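Local coordinates for protein OXA-46 oxacillinase (Pseudomonas aeruginosa, PDB 3IF6) that probably hydrolyses beta-lactam antibiotics to substituted beta-amino acids as a class D serine beta-lactamase, at residues S72-K75 with L80-L83; D86-E91 with E126-D131. All coordinates share one frame; numbering follows the deposited sequence.

Contact 1 of 2, residues S72-K75 with L80-L83; sequences STFK and LFAL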
ATOM      1  N   SER B  72     -15.196  11.005  -8.065  1.00 33.10           N
ATOM      2  CA  SER B  72     -14.580  10.234  -7.005  1.00 32.69           C
ATOM      3  C   SER B  72     -13.081  10.256  -6.992  1.00 32.49           C
ATOM      4  O   SER B  72     -12.507   9.786  -6.080  1.00 32.94           O
ATOM      5  CB  SER B  72     -15.158   8.838  -6.880  1.00 32.91           C
ATOM      6  OG  SER B  72     -16.413   8.872  -6.245  1.00 32.57           O
ATOM      7  N   THR B  73     -12.457  10.784  -8.025  1.00 32.12           N
ATOM      8  CA  THR B  73     -10.995  11.031  -7.993  1.00 31.13           C
ATOM      9  C   THR B  73     -10.619  12.122  -6.962  1.00 31.61           C
ATOM     10  O   THR B  73      -9.465  12.232  -6.561  1.00 32.29           O
ATOM     11  CB  THR B  73     -10.350  11.314  -9.423  1.00 31.02           C
ATOM     12  OG1 THR B  73     -10.712  12.609  -9.911  1.00 28.00           O
ATOM     13  CG2 THR B  73     -10.724  10.255 -10.437  1.00 29.90           C
ATOM     14  N   PHE B  74     -11.599  12.919  -6.535  1.00 32.10           N
ATOM     15  CA  PHE B  74     -11.425  13.955  -5.499  1.00 32.17           C
ATOM     16  C   PHE B  74     -11.352  13.368  -4.072  1.00 32.67           C
ATOM     17  O   PHE B  74     -11.125  14.112  -3.105  1.00 32.50           O
ATOM     18  CB  PHE B  74     -12.551  14.999  -5.578  1.00 31.85           C
ATOM     19  CG  PHE B  74     -12.308  16.234  -4.712  1.00 32.93           C
ATOM     20  CD1 PHE B  74     -11.399  17.215  -5.109  1.00 33.14           C
ATOM     21  CD2 PHE B  74     -12.981  16.407  -3.505  1.00 31.97           C
ATOM     22  CE1 PHE B  74     -11.149  18.344  -4.305  1.00 33.58           C
ATOM     23  CE2 PHE B  74     -12.739  17.527  -2.686  1.00 32.65           C
ATOM     24  CZ  PHE B  74     -11.826  18.493  -3.085  1.00 33.40           C
ATOM     25  N   LYS B  75     -11.549  12.047  -3.944  1.00 33.08           N
ATOM     26  CA  LYS B  75     -11.433  11.341  -2.638  1.00 32.40           C
ATOM     27  C   LYS B  75      -9.986  11.366  -2.186  1.00 33.22           C
ATOM     28  O   LYS B  75      -9.704  11.398  -0.985  1.00 33.63           O
ATOM     29  CB  LYS B  75     -11.943   9.900  -2.703  1.00 31.74           C
ATOM     30  CG  LYS B  75     -13.469   9.743  -2.733  1.00 30.58           C
ATOM     31  CD  LYS B  75     -13.826   8.260  -2.885  1.00 31.01           C
ATOM     32  CE  LYS B  75     -15.288   7.988  -2.602  1.00 29.42           C
ATOM     33  NZ  LYS B  75     -15.592   6.544  -2.802  1.00 31.11           N
ATOM     34  N   LEU B  80      -7.035  13.805   2.590  1.00 35.38           N
ATOM     35  CA  LEU B  80      -6.066  14.764   3.141  1.00 35.51           C
ATOM     36  C   LEU B  80      -6.745  15.970   3.846  1.00 36.23           C
ATOM     37  O   LEU B  80      -6.390  16.284   4.987  1.00 36.85           O
ATOM     38  CB  LEU B  80      -5.109  15.239   2.040  1.00 35.18           C
ATOM     39  CG  LEU B  80      -4.276  14.161   1.314  1.00 35.40           C
ATOM     40  CD1 LEU B  80      -3.723  14.682  -0.010  1.00 34.52           C
ATOM     41  CD2 LEU B  80      -3.143  13.616   2.168  1.00 34.13           C
ATOM     42  N   PHE B  81      -7.723  16.625   3.201  1.00 36.18           N
ATOM     43  CA  PHE B  81      -8.447  17.742   3.852  1.00 36.40           C
ATOM     44  C   PHE B  81      -9.070  17.268   5.164  1.00 36.88           C
ATOM     45  O   PHE B  81      -8.920  17.921   6.194  1.00 36.14           O
ATOM     46  CB  PHE B  81      -9.603  18.340   2.992  1.00 36.02           C
ATOM     47  CG  PHE B  81      -9.190  18.923   1.656  1.00 34.43           C
ATOM     48  CD1 PHE B  81      -7.894  18.853   1.188  1.00 33.84           C
ATOM     49  CD2 PHE B  81     -10.153  19.496   0.834  1.00 35.56           C
ATOM     50  CE1 PHE B  81      -7.557  19.355  -0.074  1.00 35.37           C
ATOM     51  CE2 PHE B  81      -9.808  20.028  -0.419  1.00 34.57           C
ATOM     52  CZ  PHE B  81      -8.517  19.955  -0.866  1.00 33.35           C
ATOM     53  N   ALA B  82      -9.808  16.151   5.088  1.00 37.37           N
ATOM     54  CA  ALA B  82     -10.492  15.541   6.239  1.00 37.75           C
ATOM     55  C   ALA B  82      -9.535  15.122   7.371  1.00 38.55           C
ATOM     56  O   ALA B  82      -9.787  15.457   8.538  1.00 39.04           O
ATOM     57  CB  ALA B  82     -11.355  14.375   5.796  1.00 36.88           C
ATOM     58  N   LEU B  83      -8.449  14.410   7.035  1.00 38.94           N
ATOM     59  CA  LEU B  83      -7.383  14.101   8.004  1.00 39.43           C
ATOM     60  C   LEU B  83      -6.790  15.370   8.624  1.00 40.69           C
ATOM     61  O   LEU B  83      -6.693  15.495   9.852  1.00 41.01           O
ATOM     62  CB  LEU B  83      -6.264  13.280   7.363  1.00 38.91           C
ATOM     63  CG  LEU B  83      -6.556  11.800   7.088  1.00 38.04           C
ATOM     64  CD1 LEU B  83      -5.574  11.240   6.047  1.00 35.80           C
ATOM     65  CD2 LEU B  83      -6.536  10.984   8.375  1.00 35.67           C
TER
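Phe74 reaches Phe81 only with the far end of its ring. Its CB leaves the 3-10 turn with CG anti to the backbone N (chi1 -170°), which swings the ring alongside the following helix, within touch of Phe81. CB and CG serve as a spacer. The flanking ring carbons come closer, Phe74 CE1 lying 4.4 Å and Phe74 CE2 4.5 Å from Phe81 CE2, and CZ makes the real contact, at 3.7 Å from that same atom. Phe81 brings CE2 forward from a CB directed at the turn. The planes stand at 84° and the centroids are 5.7 Å apart, but the approach is oblique, and the contact is plain van der Waals packing. Phenylalanine suits both places: each ring is buried and adds no polar group. The sequence Ser72-Thr73-Phe74-Lys75 is the S-x-x-K motif of serine beta-lactamases. Ser72 is the predicted acylated serine, and tartrate, probably from the crystallisation liquor, hydrogen-bonds to both Ser72 OG and Lys75 NZ, while Phe74 turns the other way, into the core. There Phe74 also meets Tyr146 edge-to-face and packs on Leu141, and Phe81 stacks on Tyr140; the aromatic pair thus packs helix 75-84 and the turn leading into it against the later turns of helix 122-144.

Contact 2 of 2, residues D86-E91 with E126-D131; sequences DAVRDE and ELFAKD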
ATOM      1  N   ASP B  86      -9.064  17.152  10.980  1.00 42.39           N
ATOM      2  CA  ASP B  86      -9.550  16.174  11.977  1.00 42.84           C
ATOM      3  C   ASP B  86     -11.068  15.930  11.877  1.00 42.24           C
ATOM      4  O   ASP B  86     -11.773  15.757  12.890  1.00 42.59           O
ATOM      5  CB  ASP B  86      -9.109  16.541  13.409  1.00 43.50           C
ATOM      6  CG  ASP B  86      -9.253  15.366  14.373  1.00 46.60           C
ATOM      7  OD1 ASP B  86     -10.051  15.488  15.342  1.00 45.75           O
ATOM      8  OD2 ASP B  86      -8.608  14.300  14.121  1.00 51.52           O
ATOM      9  N   ALA B  87     -11.560  15.942  10.641  1.00 40.85           N
ATOM     10  CA  ALA B  87     -12.882  15.427  10.324  1.00 40.51           C
ATOM     11  C   ALA B  87     -12.852  13.873  10.334  1.00 39.81           C
ATOM     12  O   ALA B  87     -13.884  13.230  10.461  1.00 39.68           O
ATOM     13  CB  ALA B  87     -13.348  15.974   8.951  1.00 40.24           C
ATOM     14  N   VAL B  88     -11.660  13.300  10.159  1.00 39.31           N
ATOM     15  CA  VAL B  88     -11.374  11.891  10.452  1.00 38.69           C
ATOM     16  C   VAL B  88     -10.028  11.814  11.194  1.00 39.46           C
ATOM     17  O   VAL B  88      -9.119  12.628  10.986  1.00 38.59           O
ATOM     18  CB  VAL B  88     -11.429  10.969   9.180  1.00 38.70           C
ATOM     19  CG1 VAL B  88     -10.424  11.401   8.094  1.00 37.44           C
ATOM     20  CG2 VAL B  88     -11.300   9.478   9.535  1.00 35.91           C
ATOM     21  N   ARG B  89      -9.928  10.837  12.091  1.00 40.06           N
ATOM     22  CA  ARG B  89      -8.793  10.719  12.988  1.00 40.81           C
ATOM     23  C   ARG B  89      -7.670   9.844  12.381  1.00 39.70           C
ATOM     24  O   ARG B  89      -6.493  10.219  12.367  1.00 39.53           O
ATOM     25  CB  ARG B  89      -9.330  10.143  14.294  1.00 41.88           C
ATOM     26  CG  ARG B  89      -8.341   9.795  15.370  1.00 45.22           C
ATOM     27  CD  ARG B  89      -9.151   9.558  16.667  1.00 51.58           C
ATOM     28  NE  ARG B  89     -10.399   8.786  16.477  1.00 52.99           N
ATOM     29  CZ  ARG B  89     -11.636   9.273  16.632  1.00 52.50           C
ATOM     30  NH1 ARG B  89     -11.831  10.539  16.957  1.00 51.68           N
ATOM     31  NH2 ARG B  89     -12.688   8.487  16.444  1.00 51.95           N
ATOM     32  N   ASP B  90      -8.056   8.684  11.875  1.00 37.88           N
ATOM     33  CA  ASP B  90      -7.120   7.782  11.243  1.00 37.06           C
ATOM     34  C   ASP B  90      -7.911   6.706  10.510  1.00 36.27           C
ATOM     35  O   ASP B  90      -9.134   6.812  10.377  1.00 36.13           O
ATOM     36  CB  ASP B  90      -6.140   7.162  12.266  1.00 37.03           C
ATOM     37  CG  ASP B  90      -6.853   6.443  13.443  1.00 35.77           C
ATOM     38  OD1 ASP B  90      -6.249   6.397  14.528  1.00 35.78           O
ATOM     39  OD2 ASP B  90      -7.986   5.925  13.304  1.00 33.07           O
ATOM     40  N   GLU B  91      -7.207   5.658  10.084  1.00 35.62           N
ATOM     41  CA  GLU B  91      -7.782   4.610   9.270  1.00 34.80           C
ATOM     42  C   GLU B  91      -8.688   3.671  10.057  1.00 35.15           C
ATOM     43  O   GLU B  91      -9.368   2.811   9.459  1.00 34.79           O
ATOM     44  CB  GLU B  91      -6.666   3.807   8.598  1.00 34.65           C
ATOM     45  CG  GLU B  91      -5.863   2.935   9.509  1.00 33.44           C
ATOM     46  CD  GLU B  91      -4.589   3.593   9.962  1.00 32.69           C
ATOM     47  OE1 GLU B  91      -3.544   2.942   9.769  1.00 28.04           O
ATOM     48  OE2 GLU B  91      -4.628   4.758  10.455  1.00 31.25           O
ATOM     49  N   GLU B 126     -19.466  13.521   2.291  1.00 33.78           N
ATOM     50  CA  GLU B 126     -20.359  14.657   2.495  1.00 34.96           C
ATOM     51  C   GLU B 126     -20.283  15.167   3.930  1.00 35.94           C
ATOM     52  O   GLU B 126     -20.244  16.380   4.139  1.00 36.32           O
ATOM     53  CB  GLU B 126     -21.795  14.290   2.146  1.00 34.84           C
ATOM     54  CG  GLU B 126     -22.008  14.261   0.678  1.00 34.51           C
ATOM     55  CD  GLU B 126     -23.394  13.927   0.277  1.00 34.86           C
ATOM     56  OE1 GLU B 126     -24.179  13.449   1.119  1.00 35.03           O
ATOM     57  OE2 GLU B 126     -23.697  14.152  -0.911  1.00 34.87           O
ATOM     58  N   LEU B 127     -20.252  14.248   4.901  1.00 36.75           N
ATOM     59  CA  LEU B 127     -19.970  14.612   6.295  1.00 37.86           C
ATOM     60  C   LEU B 127     -18.552  15.209   6.501  1.00 38.67           C
ATOM     61  O   LEU B 127     -18.374  16.082   7.348  1.00 38.91           O
ATOM     62  CB  LEU B 127     -20.237  13.435   7.258  1.00 37.65           C
ATOM     63  CG  LEU B 127     -19.683  13.458   8.702  1.00 37.31           C
ATOM     64  CD1 LEU B 127     -20.262  14.607   9.575  1.00 37.48           C
ATOM     65  CD2 LEU B 127     -19.897  12.101   9.366  1.00 37.24           C
ATOM     66  N   PHE B 128     -17.552  14.738   5.752  1.00 39.63           N
ATOM     67  CA  PHE B 128     -16.217  15.353   5.805  1.00 40.49           C
ATOM     68  C   PHE B 128     -16.355  16.806   5.348  1.00 42.08           C
ATOM     69  O   PHE B 128     -15.809  17.713   5.976  1.00 42.09           O
ATOM     70  CB  PHE B 128     -15.223  14.669   4.866  1.00 40.11           C
ATOM     71  CG  PHE B 128     -14.733  13.307   5.316  1.00 39.72           C
ATOM     72  CD1 PHE B 128     -14.915  12.845   6.611  1.00 39.76           C
ATOM     73  CD2 PHE B 128     -14.016  12.506   4.416  1.00 38.79           C
ATOM     74  CE1 PHE B 128     -14.424  11.573   6.983  1.00 40.51           C
ATOM     75  CE2 PHE B 128     -13.518  11.242   4.783  1.00 36.89           C
ATOM     76  CZ  PHE B 128     -13.722  10.777   6.056  1.00 38.53           C
ATOM     77  N   ALA B 129     -17.074  17.001   4.233  1.00 42.82           N
ATOM     78  CA  ALA B 129     -17.298  18.308   3.635  1.00 43.76           C
ATOM     79  C   ALA B 129     -17.959  19.261   4.627  1.00 44.79           C
ATOM     80  O   ALA B 129     -17.526  20.403   4.768  1.00 44.78           O
ATOM     81  CB  ALA B 129     -18.136  18.174   2.372  1.00 43.37           C
ATOM     82  N   LYS B 130     -18.997  18.769   5.309  1.00 45.84           N
ATOM     83  CA  LYS B 130     -19.659  19.453   6.422  1.00 46.71           C
ATOM     84  C   LYS B 130     -18.629  19.994   7.459  1.00 47.59           C
ATOM     85  O   LYS B 130     -18.529  21.217   7.672  1.00 47.68           O
ATOM     86  CB  LYS B 130     -20.648  18.470   7.075  1.00 46.88           C
ATOM     87  CG  LYS B 130     -22.076  18.970   7.321  1.00 47.46           C
ATOM     88  CD  LYS B 130     -22.868  19.207   6.001  1.00 50.37           C
ATOM     89  CE  LYS B 130     -23.357  17.911   5.263  1.00 50.49           C
ATOM     90  NZ  LYS B 130     -22.694  17.709   3.923  1.00 47.64           N
ATOM     91  N   ASP B 131     -17.849  19.093   8.058  1.00 47.98           N
ATOM     92  CA  ASP B 131     -16.930  19.427   9.147  1.00 48.94           C
ATOM     93  C   ASP B 131     -15.776  20.326   8.726  1.00 49.65           C
ATOM     94  O   ASP B 131     -15.362  21.228   9.475  1.00 50.13           O
ATOM     95  CB  ASP B 131     -16.383  18.154   9.799  1.00 48.92           C
ATOM     96  CG  ASP B 131     -17.446  17.386  10.575  1.00 49.76           C
ATOM     97  OD1 ASP B 131     -18.572  17.913  10.790  1.00 50.59           O
ATOM     98  OD2 ASP B 131     -17.151  16.240  10.977  1.00 50.88           O
TER
HETATM   99  O   HOH W   1     -16.485  13.668  10.203  1.00 43.37           O
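Ala87 and Phe128 bury the most surface here, and Val88 extends the same patch. The backbones come together at Ala87 and Phe128, whose CA atoms are 5.6 Å apart. Alanine suits so close an approach. Its CB points at the helix and lies 3.8 Å from Asp131 CB, one turn beyond Phe128. The Phe128 ring lies beside Ala87 and touches Val88, with CG anti to the carbonyl carbon (chi1 -74°). Its CE1 then sits 3.8 Å from Val88 CB, and its CZ 3.9 Å from Val88 CG1, the methyl that lies between the backbone N and the carbonyl carbon. Val88 CB and Ala87 O both approach the ring obliquely, Ala87 O at 3.9 Å from Phe128 CE1. Branching at CB gives valine its value here, since CB and one methyl both touch the CE1 and CZ atoms of the ring.

No direct hydrogen bond joins the segments. A water bridges them instead, donating to Ala87 O at 2.7 Å and to Asp131 OD2 at 2.8 Å; a carboxylate is well placed at this exposed border, where it can accept a hydrogen bond from the water. Asp86, with positive phi, ends the preceding helix in a Schellman motif, and the chain then runs on into Ala87 and Val88, the two residues that touch the helix. Overall, the loop after helix 75-84 is laid against helix 122-144, with Leu113 of helix 113-118 also packing on the Phe128 ring and Leu83 of helix 75-84 on Val88.

From the N terminus the two contacts come in series, neither nested nor crossed. Contact 1 is local: only four residues, all helical, separate its segments, and its two rings meet two turns apart along one continuous helical run. Contact 2 opens just after the helix ends and closes a longer loop of 34 residues, which includes helix 113-118. They meet at the end of helix 75-84, where Ala82 O probably accepts hydrogen bonds from Ala87 N (2.8 Å) and Val88 N (3.3 Å), while Ala82 CB packs 3.5 Å from Phe128 CD2. Helix 75-84, which begins at the active-site motif, is thereby joined to helix 122-144.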